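Local atomic coordinates of protein argonaute (Methanocaldococcus jannaschii, PDB entry 5G5S), a protein that uses short single-stranded DNA guides to bind complementary target strands and slices the target DNA, and may act in defence against invading genetic elements. Residues 198-203 and 697-702; 363-368 and 405-410; 373-378 and 461-466. All coordinates share one frame; numbering follows the deposited sequence.

How the interactions relate
The three contacts contrast a sparse interface between domains with two contacts inside a single domain. Interaction 1 is a surface contact that joins the PAZ domain to the PIWI part of the chain through van der Waals touches alone. Interactions 2 and 3 both belong to the Mid domain and reach the same parallel sheet. Interaction 2 is a backbone ladder between neighbouring strands, partly buried; interaction 3 is a buried side-chain contact, in which the helix linking those strands meets two tryptophans. They touch where Ile375 packs against Ile364 and Ile368. Interaction 1 is separate, its nearest atoms about 12 Å from those of interaction 2 and about 13 Å from those of interaction 3.

Interaction 1 (198-203 and 697-702); sequences ISLVDA and GKNWKI
In Asn699 the first torsion sets CG beside the backbone N and anti to the carbonyl carbon (chi1 -55°), and from there the amide meets Leu200 and Val201. Phi is positive at Asn699, the C-prime residue of a Schellman motif in which Trp700 N returns to Ala695 O and Asn699 N to Leu696 O, ending helix 684-697. On the facing segment, Val201 holds CG2 between its backbone N and carbonyl carbon, and this branch does the touching.

The two halves of the amide have different neighbours. Val201 CG2 lies 3.5 Å from Asn699 ND2, while Leu200 CD2 is 3.8 Å from Asn699 OD1, the leucine and asparagine side chains crossing at about a right angle. Two residues before Asn699 the backbones come close, Ser199 O resting 3.7 Å from Gly697 CA near the end of the helix; Gly697, with no side chain, contributes only main-chain atoms.

Strand 194-200 belongs to the PAZ domain, and the helix end to the PIWI part of the chain. Glu179 of helix 175-179 touches both Val201 and Asn699, adding a second PAZ element to the junction.

The segments share neither a hydrogen bond nor a salt bridge, and together they bury just 159 Å². Methyl groups meet an amide without directional bonding, so the geometry depends on shape more than on matched polar pairs. Guide binding separates PAZ from Mid; a contact without directional bonds might yield more readily in such a movement, though whether this PAZ-PIWI junction moves is not established.

Interaction 2 (363-368 and 405-410); sequences LIDEEI and KYFSTD
Glu366 N donates to Phe407 O at 2.8 Å, the shortest of three backbone bonds along the parallel pair 363-365 and 405-407, this one given by the first residue past the strand. Ile364 uses both its polar main-chain atoms: its N gives to Lys405 O at 3.0 Å, and its O receives Phe407 N at 3.1 Å, that donor tilted 28° from the carbonyl plane. Between these bonds the alpha carbons add weaker contacts, including Tyr406 CA to Ile364 O at 3.2 Å.

As the first strand ends, Asp365 OD1 accepts from Glu367 N in an Asx turn, while its OD2 is bonded to Tyr444 OH. Asp365 also sets its CA over one face of the Phe407 ring, 4.1 Å from the centroid, a CH-pi contact offset toward the rim. In Phe407, CG sits between the backbone N and carbonyl carbon (chi1 75°), and the ring lies against the neighbouring strand, CD1 3.8 Å from Leu363 CB. On the other sheet face, Ile364 CB meets CE1 of Tyr406 at 3.9 Å.

These strands are joined through helix 372-390 in a beta-alpha-beta unit of the Mid domain's four-stranded parallel sheet, where 397-407 is an outermost strand. Leu363 and Phe407 pack against Ile415 of helix 412-420 and against helix 442-452, whereas Ile364 faces helix 372-390, and strand 428-434 continues the sheet beyond 357-365.

Interaction 3 (373-378 and 461-466); sequences KAIKDK and ILWENW
Lys378 NZ is held by a set of partners at the end of a bent side chain. Across the contact it makes a weak hydrogen bond to Trp466 O at 3.2 Å; Asp469 O is its stronger acceptor, and Tyr337 OH adds another weak bond. The same ammonium lies 4.1 Å from the centroid of the five-membered ring of Trp466, 34° off the normal, an off-centre cation-pi contact. Bending at chi2 (-96°) places CD over one face of this indole, 3.8 Å from that centroid, as lysine and tryptophan slide past each other in opposite directions. Trp466 NE1 is bonded to Thr475 OG1, which anchors the indole from helix 473-485.

Trp463 forms the second half of the contact. CG is anti to the backbone N (chi1 180°), directed toward helix 372-390, where the indole meets three residues. Ile375 CG1 rests over the centre of the six-membered ring, 3.6 Å from the centroid, in a CH-pi contact. Ala374 CB meets CZ2 of Trp463 at 3.6 Å, and Lys378 CG approaches CH2 of the same ring at 3.7 Å, near the ring plane. Trp463 NE1 has a weak bond to Glu371 OE2, from the residue just before helix 372-390.

Both tryptophans rise from short helix 463-467, directly after strand 456-462, whose end belongs to the region that binds the phosphorylated 5' end of the guide DNA. Helix 372-390 thus packs against the helix that follows this guide-binding end of the strand. Lys378 plays a double part here: CD lies over Trp466 and CG at the edge of Trp463, while NZ is met by two carbonyl oxygens, weakly by Tyr337 OH, and off-centre by the Trp466 ring. That combination would probably ease the cost of placing an ammonium group beside a largely apolar, buried contact.

Interaction 1 (198-203 and 697-702)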
loop_
_atom_site.group_PDB
_atom_site.type_symbol
_atom_site.label_atom_id
_atom_site.label_comp_id
_atom_site.label_asym_id
_atom_site.label_seq_id
_atom_site.Cartn_x
_atom_site.Cartn_y
_atom_site.Cartn_z
ATOM N N ILE A 198 0.529 13.353 3.736
ATOM C CA ILE A 198 1.372 14.229 2.923
ATOM C C ILE A 198 1.326 13.698 1.486
ATOM O O ILE A 198 1.480 12.490 1.267
ATOM C CB ILE A 198 2.830 14.310 3.461
ATOM C CG1 ILE A 198 2.875 14.727 4.959
ATOM C CG2 ILE A 198 3.689 15.249 2.590
ATOM C CD1 ILE A 198 4.091 14.225 5.737
ATOM N N SER A 199 1.059 14.592 0.520
ATOM C CA SER A 199 0.985 14.242 -0.899
ATOM C C SER A 199 1.854 15.143 -1.769
ATOM O O SER A 199 2.163 14.754 -2.893
ATOM C CB SER A 199 -0.459 14.238 -1.391
ATOM O OG SER A 199 -1.154 13.078 -0.964
ATOM N N LEU A 200 2.269 16.332 -1.251
ATOM C CA LEU A 200 3.120 17.291 -1.969
ATOM C C LEU A 200 3.847 18.289 -1.066
ATOM O O LEU A 200 3.488 18.439 0.093
ATOM C CB LEU A 200 2.316 18.063 -3.047
ATOM C CG LEU A 200 2.385 17.525 -4.479
ATOM C CD1 LEU A 200 1.316 18.157 -5.349
ATOM C CD2 LEU A 200 3.778 17.704 -5.093
ATOM N N VAL A 201 4.869 18.976 -1.621
ATOM C CA VAL A 201 5.654 20.048 -0.989
ATOM C C VAL A 201 5.643 21.305 -1.916
ATOM O O VAL A 201 4.888 21.333 -2.898
ATOM C CB VAL A 201 7.096 19.630 -0.565
ATOM C CG1 VAL A 201 7.087 18.620 0.581
ATOM C CG2 VAL A 201 7.905 19.117 -1.754
ATOM N N ASP A 202 6.469 22.331 -1.592
ATOM C CA ASP A 202 6.625 23.601 -2.323
ATOM C C ASP A 202 7.813 24.392 -1.744
ATOM O O ASP A 202 8.242 24.131 -0.617
ATOM C CB ASP A 202 5.322 24.443 -2.275
ATOM C CG ASP A 202 5.280 25.689 -3.143
ATOM O OD1 ASP A 202 5.709 25.612 -4.322
ATOM O OD2 ASP A 202 4.766 26.727 -2.664
ATOM N N ALA A 203 8.343 25.345 -2.527
ATOM C CA ALA A 203 9.478 26.205 -2.181
ATOM C C ALA A 203 9.268 27.006 -0.884
ATOM O O ALA A 203 8.134 27.411 -0.603
ATOM C CB ALA A 203 9.771 27.157 -3.334
ATOM N N GLY A 697 4.936 11.747 -5.674
ATOM C CA GLY A 697 4.660 12.650 -4.564
ATOM C C GLY A 697 5.950 13.180 -3.966
ATOM O O GLY A 697 5.982 14.312 -3.478
ATOM N N LYS A 698 7.037 12.372 -4.009
ATOM C CA LYS A 698 8.338 12.827 -3.524
ATOM C C LYS A 698 9.173 13.548 -4.583
ATOM O O LYS A 698 10.349 13.847 -4.364
ATOM C CB LYS A 698 9.115 11.800 -2.684
ATOM C CG LYS A 698 9.119 10.383 -3.167
ATOM C CD LYS A 698 9.647 9.439 -2.101
ATOM C CE LYS A 698 8.590 8.957 -1.150
ATOM N NZ LYS A 698 9.161 8.003 -0.170
ATOM N N ASN A 699 8.513 13.908 -5.695
ATOM C CA ASN A 699 9.062 14.624 -6.832
ATOM C C ASN A 699 10.141 13.883 -7.630
ATOM O O ASN A 699 11.102 14.500 -8.099
ATOM C CB ASN A 699 9.387 16.110 -6.508
ATOM C CG ASN A 699 8.200 16.874 -5.945
ATOM O OD1 ASN A 699 7.150 17.029 -6.592
ATOM N ND2 ASN A 699 8.326 17.336 -4.706
ATOM N N TRP A 700 9.952 12.547 -7.817
ATOM C CA TRP A 700 10.796 11.717 -8.688
ATOM C C TRP A 700 10.396 12.120 -10.117
ATOM O O TRP A 700 9.239 12.500 -10.348
ATOM C CB TRP A 700 10.474 10.218 -8.527
ATOM C CG TRP A 700 11.295 9.470 -7.524
ATOM C CD1 TRP A 700 11.058 9.364 -6.184
ATOM C CD2 TRP A 700 12.415 8.616 -7.802
ATOM N NE1 TRP A 700 11.997 8.544 -5.598
ATOM C CE2 TRP A 700 12.839 8.065 -6.571
ATOM C CE3 TRP A 700 13.122 8.282 -8.971
ATOM C CZ2 TRP A 700 13.930 7.193 -6.474
ATOM C CZ3 TRP A 700 14.197 7.409 -8.873
ATOM C CH2 TRP A 700 14.601 6.888 -7.635
ATOM N N LYS A 701 11.333 12.019 -11.070
ATOM C CA LYS A 701 11.097 12.347 -12.479
ATOM C C LYS A 701 10.224 11.276 -13.153
ATOM O O LYS A 701 10.370 10.087 -12.862
ATOM C CB LYS A 701 12.448 12.457 -13.207
ATOM C CG LYS A 701 12.378 12.976 -14.637
ATOM C CD LYS A 701 13.751 12.981 -15.307
ATOM C CE LYS A 701 13.992 11.757 -16.160
ATOM N NZ LYS A 701 15.291 11.835 -16.880
ATOM N N ILE A 702 9.322 11.707 -14.054
ATOM C CA ILE A 702 8.494 10.817 -14.864
ATOM C C ILE A 702 9.283 10.663 -16.154
ATOM O O ILE A 702 9.512 11.661 -16.855
ATOM C CB ILE A 702 7.069 11.376 -15.154
ATOM C CG1 ILE A 702 6.271 11.654 -13.877
ATOM C CG2 ILE A 702 6.293 10.461 -16.122
ATOM C CD1 ILE A 702 5.139 12.656 -14.087
#

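Interaction 2 (363-368 and 405-410)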
loop_
_atom_site.group_PDB
_atom_site.type_symbol
_atom_site.label_atom_id
_atom_site.label_comp_id
_atom_site.label_asym_id
_atom_site.label_seq_id
_atom_site.Cartn_x
_atom_site.Cartn_y
_atom_site.Cartn_z
ATOM N N LEU A 363 29.306 4.060 -5.694
ATOM C CA LEU A 363 29.216 5.076 -4.650
ATOM C C LEU A 363 29.345 4.480 -3.246
ATOM O O LEU A 363 28.455 3.767 -2.786
ATOM C CB LEU A 363 27.923 5.908 -4.828
ATOM C CG LEU A 363 27.805 6.649 -6.176
ATOM C CD1 LEU A 363 26.392 7.002 -6.486
ATOM C CD2 LEU A 363 28.679 7.894 -6.217
ATOM N N ILE A 364 30.492 4.745 -2.591
ATOM C CA ILE A 364 30.826 4.247 -1.251
ATOM C C ILE A 364 30.694 5.381 -0.232
ATOM O O ILE A 364 31.264 6.455 -0.435
ATOM C CB ILE A 364 32.251 3.599 -1.190
ATOM C CG1 ILE A 364 32.599 2.763 -2.447
ATOM C CG2 ILE A 364 32.440 2.773 0.089
ATOM C CD1 ILE A 364 33.521 3.453 -3.415
ATOM N N ASP A 365 29.955 5.134 0.866
ATOM C CA ASP A 365 29.750 6.092 1.957
ATOM C C ASP A 365 31.100 6.348 2.639
ATOM O O ASP A 365 31.818 5.388 2.930
ATOM C CB ASP A 365 28.727 5.532 2.964
ATOM C CG ASP A 365 28.205 6.543 3.964
ATOM O OD1 ASP A 365 28.927 6.846 4.931
ATOM O OD2 ASP A 365 27.055 6.992 3.804
ATOM N N GLU A 366 31.460 7.639 2.846
ATOM C CA GLU A 366 32.718 8.089 3.471
ATOM C C GLU A 366 33.022 7.388 4.798
ATOM O O GLU A 366 34.172 7.033 5.048
ATOM C CB GLU A 366 32.702 9.610 3.695
ATOM C CG GLU A 366 33.139 10.426 2.492
ATOM C CD GLU A 366 33.214 11.924 2.727
ATOM O OE1 GLU A 366 33.815 12.346 3.741
ATOM O OE2 GLU A 366 32.705 12.680 1.867
ATOM N N GLU A 367 31.982 7.181 5.631
ATOM C CA GLU A 367 32.052 6.553 6.953
ATOM C C GLU A 367 32.526 5.090 6.961
ATOM O O GLU A 367 32.926 4.595 8.018
ATOM C CB GLU A 367 30.715 6.706 7.704
ATOM C CG GLU A 367 30.345 8.148 8.024
ATOM C CD GLU A 367 29.561 8.353 9.307
ATOM O OE1 GLU A 367 28.469 7.753 9.448
ATOM O OE2 GLU A 367 30.032 9.133 10.166
ATOM N N ILE A 368 32.497 4.407 5.798
ATOM C CA ILE A 368 32.933 3.007 5.674
ATOM C C ILE A 368 34.215 2.807 4.819
ATOM O O ILE A 368 34.520 1.679 4.423
ATOM C CB ILE A 368 31.766 2.036 5.310
ATOM C CG1 ILE A 368 31.036 2.459 4.011
ATOM C CG2 ILE A 368 30.794 1.881 6.492
ATOM C CD1 ILE A 368 30.311 1.361 3.271
ATOM N N LYS A 405 33.511 6.411 -6.515
ATOM C CA LYS A 405 33.438 7.707 -5.849
ATOM C C LYS A 405 32.948 7.597 -4.408
ATOM O O LYS A 405 32.074 6.773 -4.106
ATOM C CB LYS A 405 32.497 8.648 -6.632
ATOM C CG LYS A 405 33.074 9.210 -7.928
ATOM C CD LYS A 405 32.033 10.006 -8.714
ATOM C CE LYS A 405 32.627 11.086 -9.602
ATOM N NZ LYS A 405 33.417 10.542 -10.744
ATOM N N TYR A 406 33.473 8.470 -3.531
ATOM C CA TYR A 406 33.052 8.555 -2.134
ATOM C C TYR A 406 32.018 9.666 -1.970
ATOM O O TYR A 406 32.062 10.658 -2.704
ATOM C CB TYR A 406 34.236 8.816 -1.197
ATOM C CG TYR A 406 35.092 7.605 -0.898
ATOM C CD1 TYR A 406 34.606 6.559 -0.115
ATOM C CD2 TYR A 406 36.422 7.549 -1.306
ATOM C CE1 TYR A 406 35.400 5.455 0.191
ATOM C CE2 TYR A 406 37.231 6.458 -0.992
ATOM C CZ TYR A 406 36.713 5.409 -0.249
ATOM O OH TYR A 406 37.511 4.334 0.061
ATOM N N PHE A 407 31.094 9.501 -1.004
ATOM C CA PHE A 407 30.055 10.486 -0.705
ATOM C C PHE A 407 29.739 10.540 0.798
ATOM O O PHE A 407 30.019 9.587 1.533
ATOM C CB PHE A 407 28.770 10.205 -1.528
ATOM C CG PHE A 407 27.923 9.037 -1.067
ATOM C CD1 PHE A 407 28.150 7.757 -1.555
ATOM C CD2 PHE A 407 26.891 9.222 -0.151
ATOM C CE1 PHE A 407 27.368 6.678 -1.126
ATOM C CE2 PHE A 407 26.123 8.140 0.292
ATOM C CZ PHE A 407 26.363 6.876 -0.201
ATOM N N SER A 408 29.106 11.642 1.231
ATOM C CA SER A 408 28.647 11.847 2.605
ATOM C C SER A 408 27.129 12.098 2.583
ATOM O O SER A 408 26.638 12.768 1.670
ATOM C CB SER A 408 29.373 13.032 3.234
ATOM O OG SER A 408 28.905 13.305 4.545
ATOM N N THR A 409 26.390 11.567 3.581
ATOM C CA THR A 409 24.932 11.756 3.673
ATOM C C THR A 409 24.582 13.180 4.078
ATOM O O THR A 409 23.467 13.642 3.812
ATOM C CB THR A 409 24.269 10.713 4.574
ATOM O OG1 THR A 409 24.889 10.717 5.863
ATOM C CG2 THR A 409 24.254 9.322 3.950
ATOM N N ASP A 410 25.557 13.881 4.694
ATOM C CA ASP A 410 25.460 15.276 5.114
ATOM C C ASP A 410 25.490 16.219 3.902
ATOM O O ASP A 410 24.924 17.312 3.981
ATOM C CB ASP A 410 26.581 15.618 6.111
ATOM C CG ASP A 410 26.366 15.135 7.540
ATOM O OD1 ASP A 410 25.319 14.496 7.808
ATOM O OD2 ASP A 410 27.236 15.417 8.397
#

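Interaction 3 (373-378 and 461-466)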
loop_
_atom_site.group_PDB
_atom_site.type_symbol
_atom_site.label_atom_id
_atom_site.label_comp_id
_atom_site.label_asym_id
_atom_site.label_seq_id
_atom_site.Cartn_x
_atom_site.Cartn_y
_atom_site.Cartn_z
ATOM N N LYS A 373 39.067 -2.431 0.630
ATOM C CA LYS A 373 39.594 -3.708 0.133
ATOM C C LYS A 373 38.484 -4.773 0.044
ATOM O O LYS A 373 38.345 -5.420 -0.998
ATOM C CB LYS A 373 40.781 -4.181 1.011
ATOM C CG LYS A 373 41.102 -5.684 0.976
ATOM C CD LYS A 373 41.818 -6.128 -0.293
ATOM C CE LYS A 373 41.927 -7.629 -0.362
ATOM N NZ LYS A 373 42.452 -8.080 -1.676
ATOM N N ALA A 374 37.688 -4.931 1.125
ATOM C CA ALA A 374 36.580 -5.886 1.189
ATOM C C ALA A 374 35.408 -5.460 0.297
ATOM O O ALA A 374 34.749 -6.325 -0.284
ATOM C CB ALA A 374 36.125 -6.066 2.630
ATOM N N ILE A 375 35.160 -4.131 0.179
ATOM C CA ILE A 375 34.106 -3.538 -0.656
ATOM C C ILE A 375 34.415 -3.791 -2.138
ATOM O O ILE A 375 33.549 -4.295 -2.853
ATOM C CB ILE A 375 33.891 -2.026 -0.321
ATOM C CG1 ILE A 375 33.167 -1.855 1.032
ATOM C CG2 ILE A 375 33.143 -1.277 -1.444
ATOM C CD1 ILE A 375 33.448 -0.523 1.771
ATOM N N LYS A 376 35.655 -3.465 -2.578
ATOM C CA LYS A 376 36.135 -3.638 -3.953
ATOM C C LYS A 376 36.032 -5.092 -4.405
ATOM O O LYS A 376 35.393 -5.360 -5.423
ATOM C CB LYS A 376 37.576 -3.113 -4.110
ATOM N N ASP A 377 36.601 -6.027 -3.606
ATOM C CA ASP A 377 36.595 -7.471 -3.854
ATOM C C ASP A 377 35.185 -8.105 -3.901
ATOM O O ASP A 377 35.032 -9.181 -4.478
ATOM C CB ASP A 377 37.513 -8.198 -2.850
ATOM C CG ASP A 377 39.007 -7.941 -3.030
ATOM O OD1 ASP A 377 39.379 -6.810 -3.431
ATOM O OD2 ASP A 377 39.808 -8.857 -2.729
ATOM N N LYS A 378 34.163 -7.429 -3.329
ATOM C CA LYS A 378 32.767 -7.880 -3.323
ATOM C C LYS A 378 32.016 -7.410 -4.578
ATOM O O LYS A 378 31.259 -8.187 -5.162
ATOM C CB LYS A 378 32.042 -7.411 -2.051
ATOM C CG LYS A 378 31.868 -8.504 -1.009
ATOM C CD LYS A 378 30.497 -9.171 -1.093
ATOM C CE LYS A 378 30.426 -10.349 -0.156
ATOM N NZ LYS A 378 29.192 -11.143 -0.363
ATOM N N ILE A 461 22.630 -0.631 -0.914
ATOM C CA ILE A 461 22.814 -1.860 -0.142
ATOM C C ILE A 461 23.603 -1.539 1.136
ATOM O O ILE A 461 24.496 -0.687 1.087
ATOM C CB ILE A 461 23.489 -2.940 -1.054
ATOM C CG1 ILE A 461 23.048 -4.401 -0.755
ATOM C CG2 ILE A 461 25.004 -2.746 -1.300
ATOM C CD1 ILE A 461 23.610 -5.056 0.465
ATOM N N LEU A 462 23.252 -2.166 2.283
ATOM C CA LEU A 462 23.985 -1.923 3.535
ATOM C C LEU A 462 25.187 -2.849 3.590
ATOM O O LEU A 462 25.027 -4.072 3.498
ATOM C CB LEU A 462 23.109 -2.085 4.800
ATOM C CG LEU A 462 21.907 -1.141 4.978
ATOM C CD1 LEU A 462 21.092 -1.540 6.191
ATOM C CD2 LEU A 462 22.329 0.326 5.104
ATOM N N TRP A 463 26.392 -2.263 3.703
ATOM C CA TRP A 463 27.656 -3.000 3.737
ATOM C C TRP A 463 27.761 -4.042 4.844
ATOM O O TRP A 463 28.239 -5.147 4.580
ATOM C CB TRP A 463 28.876 -2.066 3.732
ATOM C CG TRP A 463 30.186 -2.800 3.777
ATOM C CD1 TRP A 463 31.116 -2.753 4.775
ATOM C CD2 TRP A 463 30.639 -3.799 2.853
ATOM N NE1 TRP A 463 32.148 -3.619 4.501
ATOM C CE2 TRP A 463 31.877 -4.280 3.331
ATOM C CE3 TRP A 463 30.126 -4.323 1.651
ATOM C CZ2 TRP A 463 32.619 -5.246 2.644
ATOM C CZ3 TRP A 463 30.857 -5.286 0.976
ATOM C CH2 TRP A 463 32.085 -5.742 1.475
ATOM N N GLU A 464 27.310 -3.696 6.072
ATOM C CA GLU A 464 27.332 -4.591 7.239
ATOM C C GLU A 464 26.669 -5.934 6.920
ATOM O O GLU A 464 27.239 -6.984 7.223
ATOM C CB GLU A 464 26.666 -3.936 8.469
ATOM C CG GLU A 464 27.444 -2.772 9.067
ATOM C CD GLU A 464 26.878 -1.396 8.765
ATOM O OE1 GLU A 464 26.595 -1.109 7.578
ATOM O OE2 GLU A 464 26.739 -0.594 9.717
ATOM N N ASN A 465 25.507 -5.891 6.254
ATOM C CA ASN A 465 24.758 -7.076 5.849
ATOM C C ASN A 465 25.427 -7.837 4.691
ATOM O O ASN A 465 25.498 -9.069 4.744
ATOM C CB ASN A 465 23.312 -6.709 5.517
ATOM C CG ASN A 465 22.502 -6.229 6.702
ATOM O OD1 ASN A 465 22.542 -6.800 7.806
ATOM N ND2 ASN A 465 21.719 -5.180 6.479
ATOM N N TRP A 466 25.928 -7.114 3.660
ATOM C CA TRP A 466 26.587 -7.721 2.498
ATOM C C TRP A 466 27.920 -8.396 2.828
ATOM O O TRP A 466 28.255 -9.393 2.190
ATOM C CB TRP A 466 26.755 -6.706 1.355
ATOM C CG TRP A 466 26.852 -7.311 -0.021
ATOM C CD1 TRP A 466 26.447 -8.557 -0.406
ATOM C CD2 TRP A 466 27.352 -6.669 -1.206
ATOM N NE1 TRP A 466 26.695 -8.744 -1.747
ATOM C CE2 TRP A 466 27.244 -7.599 -2.264
ATOM C CE3 TRP A 466 27.909 -5.406 -1.471
ATOM C CZ2 TRP A 466 27.670 -7.306 -3.565
ATOM C CZ3 TRP A 466 28.324 -5.116 -2.761
ATOM C CH2 TRP A 466 28.206 -6.059 -3.791
#